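Local coordinates for DyP2 (Amycolatopsis sp. ATCC 39116, PDB 4G2C), which probably uses its haem to oxidise dyes and lignin-related compounds as a multifunctional dye peroxidase, at residues N85-L90 against P113-G118; V167-D172 against S269-R274; Q223-T228 against D232-T237. All blocks are in the same frame, centred on the assembly; numbering follows the deposited sequence.

Contact 1 (N85-L90 against P113-G118)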
loop_
_atom_site.group_PDB
_atom_site.type_symbol
_atom_site.label_atom_id
_atom_site.label_comp_id
_atom_site.label_asym_id
_atom_site.label_seq_id
_atom_site.Cartn_x
_atom_site.Cartn_y
_atom_site.Cartn_z
ATOM N N ASN A 85 -20.801 -1.685 -17.885
ATOM C CA ASN A 85 -21.992 -2.445 -17.541
ATOM C C ASN A 85 -21.711 -3.946 -17.618
ATOM O O ASN A 85 -22.116 -4.708 -16.751
ATOM C CB ASN A 85 -23.144 -2.055 -18.471
ATOM C CG ASN A 85 -24.498 -2.439 -17.919
ATOM O OD1 ASN A 85 -25.045 -3.483 -18.266
ATOM N ND2 ASN A 85 -25.050 -1.595 -17.051
ATOM N N GLY A 86 -20.992 -4.361 -18.658
ATOM C CA GLY A 86 -20.670 -5.760 -18.851
ATOM C C GLY A 86 -19.668 -6.265 -17.828
ATOM O O GLY A 86 -19.739 -7.405 -17.377
ATOM N N LEU A 87 -18.711 -5.413 -17.481
ATOM C CA LEU A 87 -17.773 -5.720 -16.408
ATOM C C LEU A 87 -18.509 -5.979 -15.089
ATOM O O LEU A 87 -18.232 -6.959 -14.405
ATOM C CB LEU A 87 -16.755 -4.588 -16.238
ATOM C CG LEU A 87 -15.711 -4.534 -17.359
ATOM C CD1 LEU A 87 -14.656 -3.501 -17.071
ATOM C CD2 LEU A 87 -15.095 -5.898 -17.587
ATOM N N SER A 88 -19.451 -5.109 -14.744
ATOM C CA SER A 88 -20.198 -5.281 -13.506
ATOM C C SER A 88 -20.791 -6.688 -13.437
ATOM O O SER A 88 -20.954 -7.247 -12.356
ATOM C CB SER A 88 -21.275 -4.203 -13.342
ATOM O OG SER A 88 -22.374 -4.448 -14.186
ATOM N N GLY A 89 -21.077 -7.268 -14.602
ATOM C CA GLY A 89 -21.551 -8.642 -14.679
ATOM C C GLY A 89 -20.526 -9.694 -14.281
ATOM O O GLY A 89 -20.883 -10.805 -13.894
ATOM N N LEU A 90 -19.243 -9.361 -14.371
ATOM C CA LEU A 90 -18.204 -10.325 -14.007
ATOM C C LEU A 90 -17.696 -10.124 -12.585
ATOM O O LEU A 90 -16.730 -10.770 -12.162
ATOM C CB LEU A 90 -17.026 -10.246 -14.980
ATOM C CG LEU A 90 -17.392 -10.472 -16.454
ATOM C CD1 LEU A 90 -16.170 -10.316 -17.340
ATOM C CD2 LEU A 90 -18.063 -11.848 -16.664
ATOM N N PRO A 113 -11.640 -15.414 -8.771
ATOM C CA PRO A 113 -10.710 -14.339 -9.129
ATOM C C PRO A 113 -11.239 -12.960 -8.702
ATOM O O PRO A 113 -12.422 -12.804 -8.390
ATOM C CB PRO A 113 -10.620 -14.442 -10.667
ATOM C CG PRO A 113 -11.214 -15.758 -11.027
ATOM C CD PRO A 113 -12.215 -16.077 -9.955
ATOM N N TYR A 114 -10.346 -11.976 -8.679
ATOM C CA TYR A 114 -10.699 -10.593 -8.362
ATOM C C TYR A 114 -10.637 -9.734 -9.619
ATOM O O TYR A 114 -9.612 -9.684 -10.312
ATOM C CB TYR A 114 -9.762 -10.042 -7.274
ATOM C CG TYR A 114 -9.751 -8.527 -7.101
ATOM C CD1 TYR A 114 -10.926 -7.805 -6.894
ATOM C CD2 TYR A 114 -8.553 -7.826 -7.112
ATOM C CE1 TYR A 114 -10.890 -6.417 -6.722
ATOM C CE2 TYR A 114 -8.510 -6.454 -6.951
ATOM C CZ TYR A 114 -9.671 -5.756 -6.751
ATOM O OH TYR A 114 -9.592 -4.395 -6.587
ATOM N N LEU A 115 -11.755 -9.079 -9.902
ATOM C CA LEU A 115 -11.863 -8.077 -10.958
ATOM C C LEU A 115 -12.147 -6.726 -10.323
ATOM O O LEU A 115 -13.265 -6.466 -9.877
ATOM C CB LEU A 115 -13.012 -8.416 -11.913
ATOM C CG LEU A 115 -13.273 -7.301 -12.927
ATOM C CD1 LEU A 115 -11.975 -6.984 -13.640
ATOM C CD2 LEU A 115 -14.353 -7.684 -13.930
ATOM N N GLY A 116 -11.137 -5.871 -10.258
ATOM C CA GLY A 116 -11.318 -4.547 -9.697
ATOM C C GLY A 116 -11.465 -3.517 -10.793
ATOM O O GLY A 116 -10.822 -3.620 -11.834
ATOM N N VAL A 117 -12.305 -2.517 -10.560
ATOM C CA VAL A 117 -12.533 -1.479 -11.540
ATOM C C VAL A 117 -12.432 -0.080 -10.906
ATOM O O VAL A 117 -13.191 0.264 -9.993
ATOM C CB VAL A 117 -13.911 -1.667 -12.229
ATOM C CG1 VAL A 117 -14.199 -0.508 -13.203
ATOM C CG2 VAL A 117 -13.982 -3.017 -12.951
ATOM N N GLY A 118 -11.496 0.727 -11.396
ATOM C CA GLY A 118 -11.420 2.114 -10.983
ATOM C C GLY A 118 -11.549 3.083 -12.149
ATOM O O GLY A 118 -11.139 2.766 -13.260
#
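Leu87, near the end of helix 77-88, and Leu90, in the turn that follows, meet Leu115 and Val117 of strand 114-119 in a buried, purely apolar helix-on-sheet contact within the DyP dimeric alpha+beta barrel domain. Leu115 contributes the largest share. With CG anti to the backbone N (chi1 173°), its side chain rises from the sheet toward the helix, and the CD2 branch does the touching. That methyl lies 3.8 Å from Leu90 CB and stands 4.1 Å from Leu87 CD2, the side chains of Leu87 and Leu115 crossing at about a right angle. The other Leu87 methyl, CD1, approaches Val117 CG2 at 4.2 Å, which spreads this leucine across two inward-facing residues of the strand. Leu115 CD2 also lies near the carbonyl oxygen of Leu87, which already accepts a hydrogen bond from Leu90 N. Around this patch, Met91 touches both Leu115 and Val117, while Val185 of helix 175-188 meets Leu87. Tyr114 points to the far face of the sheet, where its ring meets His62. Helix 77-88 follows strand 66-74, and the chain then returns to strand 114-119 at the sheet edge: the first beta-alpha-beta portion of a ferredoxin-like fold, as expected for a DyP-type dimeric alpha+beta barrel domain.

Contact 2 (V167-D172 against S269-R274)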
loop_
_atom_site.group_PDB
_atom_site.type_symbol
_atom_site.label_atom_id
_atom_site.label_comp_id
_atom_site.label_asym_id
_atom_site.label_seq_id
_atom_site.Cartn_x
_atom_site.Cartn_y
_atom_site.Cartn_z
ATOM N N VAL A 167 -8.817 1.875 -14.635
ATOM C CA VAL A 167 -7.903 0.774 -14.369
ATOM C C VAL A 167 -8.678 -0.504 -14.110
ATOM O O VAL A 167 -9.744 -0.488 -13.490
ATOM C CB VAL A 167 -6.967 1.066 -13.184
ATOM C CG1 VAL A 167 -7.778 1.230 -11.891
ATOM C CG2 VAL A 167 -5.941 -0.047 -13.046
ATOM N N LEU A 168 -8.151 -1.610 -14.611
ATOM C CA LEU A 168 -8.721 -2.919 -14.320
ATOM C C LEU A 168 -7.695 -3.710 -13.531
ATOM O O LEU A 168 -6.512 -3.730 -13.892
ATOM C CB LEU A 168 -9.045 -3.665 -15.609
ATOM C CG LEU A 168 -10.398 -3.364 -16.234
ATOM C CD1 LEU A 168 -10.703 -1.897 -16.124
ATOM C CD2 LEU A 168 -10.382 -3.809 -17.693
ATOM N N LEU A 169 -8.137 -4.335 -12.446
ATOM C CA LEU A 169 -7.283 -5.227 -11.681
ATOM C C LEU A 169 -7.850 -6.646 -11.762
ATOM O O LEU A 169 -9.002 -6.890 -11.418
ATOM C CB LEU A 169 -7.172 -4.757 -10.225
ATOM C CG LEU A 169 -6.701 -3.303 -10.037
ATOM C CD1 LEU A 169 -6.848 -2.858 -8.577
ATOM C CD2 LEU A 169 -5.263 -3.117 -10.503
ATOM N N LEU A 170 -7.032 -7.567 -12.251
ATOM C CA LEU A 170 -7.398 -8.966 -12.352
ATOM C C LEU A 170 -6.409 -9.762 -11.518
ATOM O O LEU A 170 -5.229 -9.847 -11.866
ATOM C CB LEU A 170 -7.307 -9.438 -13.805
ATOM C CG LEU A 170 -8.256 -8.877 -14.856
ATOM C CD1 LEU A 170 -8.108 -7.352 -15.004
ATOM C CD2 LEU A 170 -7.997 -9.616 -16.179
ATOM N N GLY A 171 -6.882 -10.345 -10.421
ATOM C CA GLY A 171 -5.991 -11.001 -9.480
ATOM C C GLY A 171 -6.477 -12.347 -8.964
ATOM O O GLY A 171 -7.686 -12.602 -8.857
ATOM N N ASP A 172 -5.520 -13.207 -8.633
ATOM C CA ASP A 172 -5.822 -14.551 -8.165
ATOM C C ASP A 172 -4.547 -15.141 -7.565
ATOM O O ASP A 172 -3.467 -14.558 -7.692
ATOM C CB ASP A 172 -6.335 -15.419 -9.319
ATOM C CG ASP A 172 -7.160 -16.609 -8.848
ATOM O OD1 ASP A 172 -8.372 -16.442 -8.575
ATOM O OD2 ASP A 172 -6.599 -17.723 -8.764
ATOM N N SER A 269 -14.247 3.867 -2.965
ATOM C CA SER A 269 -13.027 4.323 -2.342
ATOM C C SER A 269 -12.049 4.870 -3.390
ATOM O O SER A 269 -12.002 4.374 -4.511
ATOM C CB SER A 269 -12.395 3.170 -1.546
ATOM O OG SER A 269 -11.327 3.635 -0.746
ATOM N N TYR A 270 -11.285 5.896 -3.012
ATOM C CA TYR A 270 -10.170 6.405 -3.816
ATOM C C TYR A 270 -8.959 5.455 -3.812
ATOM O O TYR A 270 -8.641 4.796 -2.793
ATOM C CB TYR A 270 -9.732 7.795 -3.338
ATOM C CG TYR A 270 -10.801 8.832 -3.474
ATOM C CD1 TYR A 270 -11.069 9.430 -4.708
ATOM C CD2 TYR A 270 -11.566 9.211 -2.377
ATOM C CE1 TYR A 270 -12.065 10.386 -4.834
ATOM C CE2 TYR A 270 -12.550 10.159 -2.489
ATOM C CZ TYR A 270 -12.803 10.739 -3.717
ATOM O OH TYR A 270 -13.796 11.687 -3.830
ATOM N N PHE A 271 -8.286 5.403 -4.957
ATOM C CA PHE A 271 -7.275 4.377 -5.221
ATOM C C PHE A 271 -6.020 5.030 -5.759
ATOM O O PHE A 271 -6.074 5.750 -6.755
ATOM C CB PHE A 271 -7.837 3.375 -6.235
ATOM C CG PHE A 271 -6.924 2.218 -6.555
ATOM C CD1 PHE A 271 -6.660 1.237 -5.609
ATOM C CD2 PHE A 271 -6.372 2.084 -7.827
ATOM C CE1 PHE A 271 -5.842 0.173 -5.917
ATOM C CE2 PHE A 271 -5.561 1.019 -8.146
ATOM C CZ PHE A 271 -5.291 0.061 -7.195
ATOM N N VAL A 272 -4.898 4.808 -5.075
ATOM C CA VAL A 272 -3.598 5.297 -5.537
ATOM C C VAL A 272 -2.892 4.164 -6.239
ATOM O O VAL A 272 -2.755 3.090 -5.665
ATOM C CB VAL A 272 -2.670 5.710 -4.368
ATOM C CG1 VAL A 272 -1.463 6.495 -4.897
ATOM C CG2 VAL A 272 -3.416 6.504 -3.327
ATOM N N PHE A 273 -2.459 4.390 -7.479
ATOM C CA PHE A 273 -1.533 3.472 -8.152
ATOM C C PHE A 273 -0.233 4.207 -8.472
ATOM O O PHE A 273 -0.255 5.252 -9.128
ATOM C CB PHE A 273 -2.139 2.892 -9.442
ATOM C CG PHE A 273 -1.276 1.842 -10.087
ATOM C CD1 PHE A 273 -0.127 2.199 -10.777
ATOM C CD2 PHE A 273 -1.590 0.496 -9.975
ATOM C CE1 PHE A 273 0.693 1.230 -11.353
ATOM C CE2 PHE A 273 -0.781 -0.477 -10.550
ATOM C CZ PHE A 273 0.360 -0.105 -11.239
ATOM N N ARG A 274 0.891 3.681 -7.986
ATOM C CA ARG A 274 2.212 4.254 -8.271
ATOM C C ARG A 274 3.238 3.134 -8.522
ATOM O O ARG A 274 3.454 2.280 -7.656
ATOM C CB ARG A 274 2.703 5.110 -7.097
ATOM C CG ARG A 274 2.186 6.541 -7.030
ATOM C CD ARG A 274 2.350 7.135 -5.615
ATOM N NE ARG A 274 3.722 7.564 -5.319
ATOM C CZ ARG A 274 4.207 8.748 -5.684
ATOM N NH1 ARG A 274 3.429 9.587 -6.346
ATOM N NH2 ARG A 274 5.456 9.100 -5.396
#
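Phe271 reaches from strand 267-278 to Val167 and Leu169 of strand 166-172, joining the two antiparallel sheets of the DyP-type alpha+beta barrel face to face in the buried interior. The strands are not paired with each other; they belong to different sheets, and side chains alone bridge the gap, with the closest CA atoms, those of Val167 and Phe273, 9.3 Å apart. Alternation along strand 166-172 sorts its residues: Val167 and Leu169 face the second sheet, whereas Leu168 and Leu170 turn to the other side, where Leu170 packs on helix 175-188. Phe271 has CG anti to the backbone N (chi1 -177°), a setting that carries the ring across the interface to meet Leu169 coming from the opposite direction. Met484 of strand 474-484 and the ring of Phe408 also pack on Phe271, and Phe273 beside it meets Phe71 of the first sheet edge-to-face, giving the interface a strongly aromatic character. Val167 adds a looser touch, its CG1 methyl 4.4 Å from Phe271 CE2. The tight point is the far end of the ring, approached obliquely by one leucine methyl: Leu169 CD1 lies 3.6 Å from Phe271 CZ.

Contact 3 (Q223-T228 against D232-T237). With ACT (acetate ion), chain N; ACT (acetate ion), chain G.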
loop_
_atom_site.group_PDB
_atom_site.type_symbol
_atom_site.label_atom_id
_atom_site.label_comp_id
_atom_site.label_asym_id
_atom_site.label_seq_id
_atom_site.Cartn_x
_atom_site.Cartn_y
_atom_site.Cartn_z
ATOM N N GLN A 223 -1.744 -3.481 8.848
ATOM C CA GLN A 223 -2.888 -3.005 8.089
ATOM C C GLN A 223 -3.961 -2.487 9.033
ATOM O O GLN A 223 -4.192 -3.079 10.089
ATOM C CB GLN A 223 -3.484 -4.160 7.268
ATOM C CG GLN A 223 -2.596 -4.678 6.133
ATOM C CD GLN A 223 -2.603 -3.757 4.917
ATOM O OE1 GLN A 223 -3.191 -2.667 4.943
ATOM N NE2 GLN A 223 -1.951 -4.194 3.843
ATOM N N PRO A 224 -4.642 -1.393 8.645
ATOM C CA PRO A 224 -5.887 -0.992 9.319
ATOM C C PRO A 224 -6.945 -2.084 9.156
ATOM O O PRO A 224 -7.131 -2.580 8.050
ATOM C CB PRO A 224 -6.312 0.264 8.551
ATOM C CG PRO A 224 -5.686 0.101 7.180
ATOM C CD PRO A 224 -4.352 -0.557 7.467
ATOM N N LEU A 225 -7.599 -2.484 10.243
ATOM C CA LEU A 225 -8.652 -3.495 10.156
ATOM C C LEU A 225 -10.034 -2.851 10.305
ATOM O O LEU A 225 -10.359 -2.299 11.357
ATOM C CB LEU A 225 -8.451 -4.594 11.206
ATOM C CG LEU A 225 -7.071 -5.276 11.168
ATOM C CD1 LEU A 225 -6.929 -6.400 12.196
ATOM C CD2 LEU A 225 -6.786 -5.791 9.747
ATOM N N PHE A 226 -10.837 -2.920 9.246
ATOM C CA PHE A 226 -12.151 -2.288 9.236
ATOM C C PHE A 226 -13.247 -3.239 9.714
ATOM O O PHE A 226 -14.354 -2.818 10.018
ATOM C CB PHE A 226 -12.477 -1.763 7.829
ATOM C CG PHE A 226 -11.389 -0.921 7.236
ATOM C CD1 PHE A 226 -11.201 0.387 7.662
ATOM C CD2 PHE A 226 -10.519 -1.450 6.276
ATOM C CE1 PHE A 226 -10.179 1.169 7.129
ATOM C CE2 PHE A 226 -9.503 -0.678 5.733
ATOM C CZ PHE A 226 -9.334 0.641 6.156
ATOM N N LEU A 227 -12.930 -4.525 9.763
ATOM C CA LEU A 227 -13.898 -5.554 10.126
ATOM C C LEU A 227 -13.593 -6.102 11.513
ATOM O O LEU A 227 -12.440 -6.411 11.845
ATOM C CB LEU A 227 -13.888 -6.689 9.094
ATOM C CG LEU A 227 -14.093 -6.183 7.660
ATOM C CD1 LEU A 227 -14.098 -7.334 6.650
ATOM C CD2 LEU A 227 -15.378 -5.372 7.570
ATOM N N THR A 228 -14.635 -6.209 12.322
ATOM C CA THR A 228 -14.468 -6.616 13.704
ATOM C C THR A 228 -13.939 -8.033 13.755
ATOM O O THR A 228 -13.172 -8.377 14.650
ATOM C CB THR A 228 -15.801 -6.521 14.472
ATOM O OG1 THR A 228 -16.229 -5.152 14.492
ATOM C CG2 THR A 228 -15.628 -7.003 15.895
ATOM N N ASP A 232 -10.745 -9.489 15.785
ATOM C CA ASP A 232 -10.751 -10.688 16.626
ATOM C C ASP A 232 -9.661 -11.657 16.189
ATOM O O ASP A 232 -8.958 -12.236 17.021
ATOM C CB ASP A 232 -12.114 -11.394 16.588
ATOM C CG ASP A 232 -13.216 -10.559 17.197
ATOM O OD1 ASP A 232 -12.894 -9.566 17.889
ATOM O OD2 ASP A 232 -14.402 -10.902 16.995
ATOM N N ALA A 233 -9.536 -11.841 14.879
ATOM C CA ALA A 233 -8.553 -12.761 14.326
ATOM C C ALA A 233 -7.142 -12.330 14.710
ATOM O O ALA A 233 -6.313 -13.155 15.090
ATOM C CB ALA A 233 -8.698 -12.859 12.790
ATOM N N GLU A 234 -6.889 -11.032 14.595
ATOM C CA GLU A 234 -5.604 -10.451 14.924
ATOM C C GLU A 234 -5.282 -10.707 16.392
ATOM O O GLU A 234 -4.156 -11.080 16.723
ATOM C CB GLU A 234 -5.616 -8.950 14.623
ATOM C CG GLU A 234 -4.263 -8.251 14.727
ATOM C CD GLU A 234 -3.337 -8.534 13.535
ATOM O OE1 GLU A 234 -3.733 -9.290 12.620
ATOM O OE2 GLU A 234 -2.207 -7.995 13.509
ATOM N N ARG A 235 -6.282 -10.518 17.256
ATOM C CA ARG A 235 -6.133 -10.740 18.693
ATOM C C ARG A 235 -5.891 -12.214 18.998
ATOM O O ARG A 235 -4.974 -12.550 19.751
ATOM C CB ARG A 235 -7.367 -10.232 19.464
ATOM C CG ARG A 235 -7.409 -10.621 20.966
ATOM C CD ARG A 235 -8.511 -9.850 21.713
ATOM N NE ARG A 235 -9.655 -9.635 20.832
ATOM C CZ ARG A 235 -10.200 -8.455 20.547
ATOM N NH1 ARG A 235 -9.730 -7.340 21.096
ATOM N NH2 ARG A 235 -11.234 -8.399 19.714
ATOM N N ASP A 236 -6.696 -13.094 18.402
ATOM C CA ASP A 236 -6.637 -14.513 18.735
ATOM C C ASP A 236 -5.414 -15.234 18.177
ATOM O O ASP A 236 -4.942 -16.205 18.781
ATOM C CB ASP A 236 -7.893 -15.252 18.270
ATOM C CG ASP A 236 -9.179 -14.636 18.806
ATOM O OD1 ASP A 236 -9.111 -13.759 19.686
ATOM O OD2 ASP A 236 -10.269 -15.033 18.339
ATOM N N THR A 237 -4.906 -14.783 17.030
ATOM C CA THR A 237 -3.919 -15.592 16.290
ATOM C C THR A 237 -2.583 -14.924 15.987
ATOM O O THR A 237 -1.757 -15.492 15.268
ATOM C CB THR A 237 -4.496 -16.138 14.946
ATOM O OG1 THR A 237 -4.535 -15.080 13.973
ATOM C CG2 THR A 237 -5.902 -16.716 15.145
HETATM C C ACT N . -12.093 -12.450 20.370
HETATM O O ACT N . -12.060 -13.703 20.290
HETATM O OXT ACT N . -11.059 -11.832 20.017
HETATM C CH3 ACT N . -13.313 -11.717 20.859
HETATM C C ACT G . -8.957 -3.947 20.501
HETATM O O ACT G . -9.104 -4.865 21.353
HETATM O OXT ACT G . -9.979 -3.583 19.843
HETATM C CH3 ACT G . -7.608 -3.328 20.282
#
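Leu225 meets Glu234, and Thr228 meets Asp232, where an irregular segment runs into the first turns of helix 228-237. Leu225 CG sits beside its own backbone N (chi1 -55°), which sends the CD1 methyl across the aliphatic part of Glu234, 3.8 Å from CB. Glu234 is bent at chi2 (76°), and its carboxylate forms a salt bridge with Arg221 through OE2, so the methylenes serve the apolar contact and the charge is used elsewhere. Leu227 is the N-cap, and the first-turn carbonyl Thr228 O accepts from Asp232 N at 2.9 Å. Asp232 holds Arg235 one turn on: Asp232 OD1 lies nearly in the plane of the Arg235 guanidinium and receives NH2 on its anti side at 2.7 Å, in a salt bridge. An alanine in place of Asp232 is likely to leave Arg235 NH2 without its carboxylate mate and the guanidinium freer to turn. At the guanidinium edge, Arg235 NE donates to OXT of an acetate, probably from the crystallisation liquor, at 2.7 Å, and NH1 makes a weak bond to O of a second acetate. Thr237 OG1 and Thr237 N both bind Ala233 O, from opposite faces of the carbonyl plane. Thr228 OG1 is hydrogen-bonded to Thr37 OG1, and the lead-in to helix 228-237 is tied to loop residues Pro246 and Ala248 by backbone bonds of Leu225 and to strand 374-380 by Gln223.

Overall arrangement
Contacts 1 and 2 share the first sheet, in which strands 114-119 and 166-172 are neighbours. Their centres are 12 Å apart, and they are joined by probable backbone hydrogen bonds such as Gly116 N to Leu169 O (2.6 Å). Contact 1 packs a helix on one face of this sheet, and contact 2 packs the second sheet on the other, giving a helix-sheet-sheet layering. Contact 3 falls in sequence between the two segments of contact 2 but stands apart, its nearest atoms about 8 Å from contact 2 and about 13 Å from contact 1. Side chains of Glu234 in contact 3 and Phe271 in contact 2 lie about 10 Å and 13 Å from the haem.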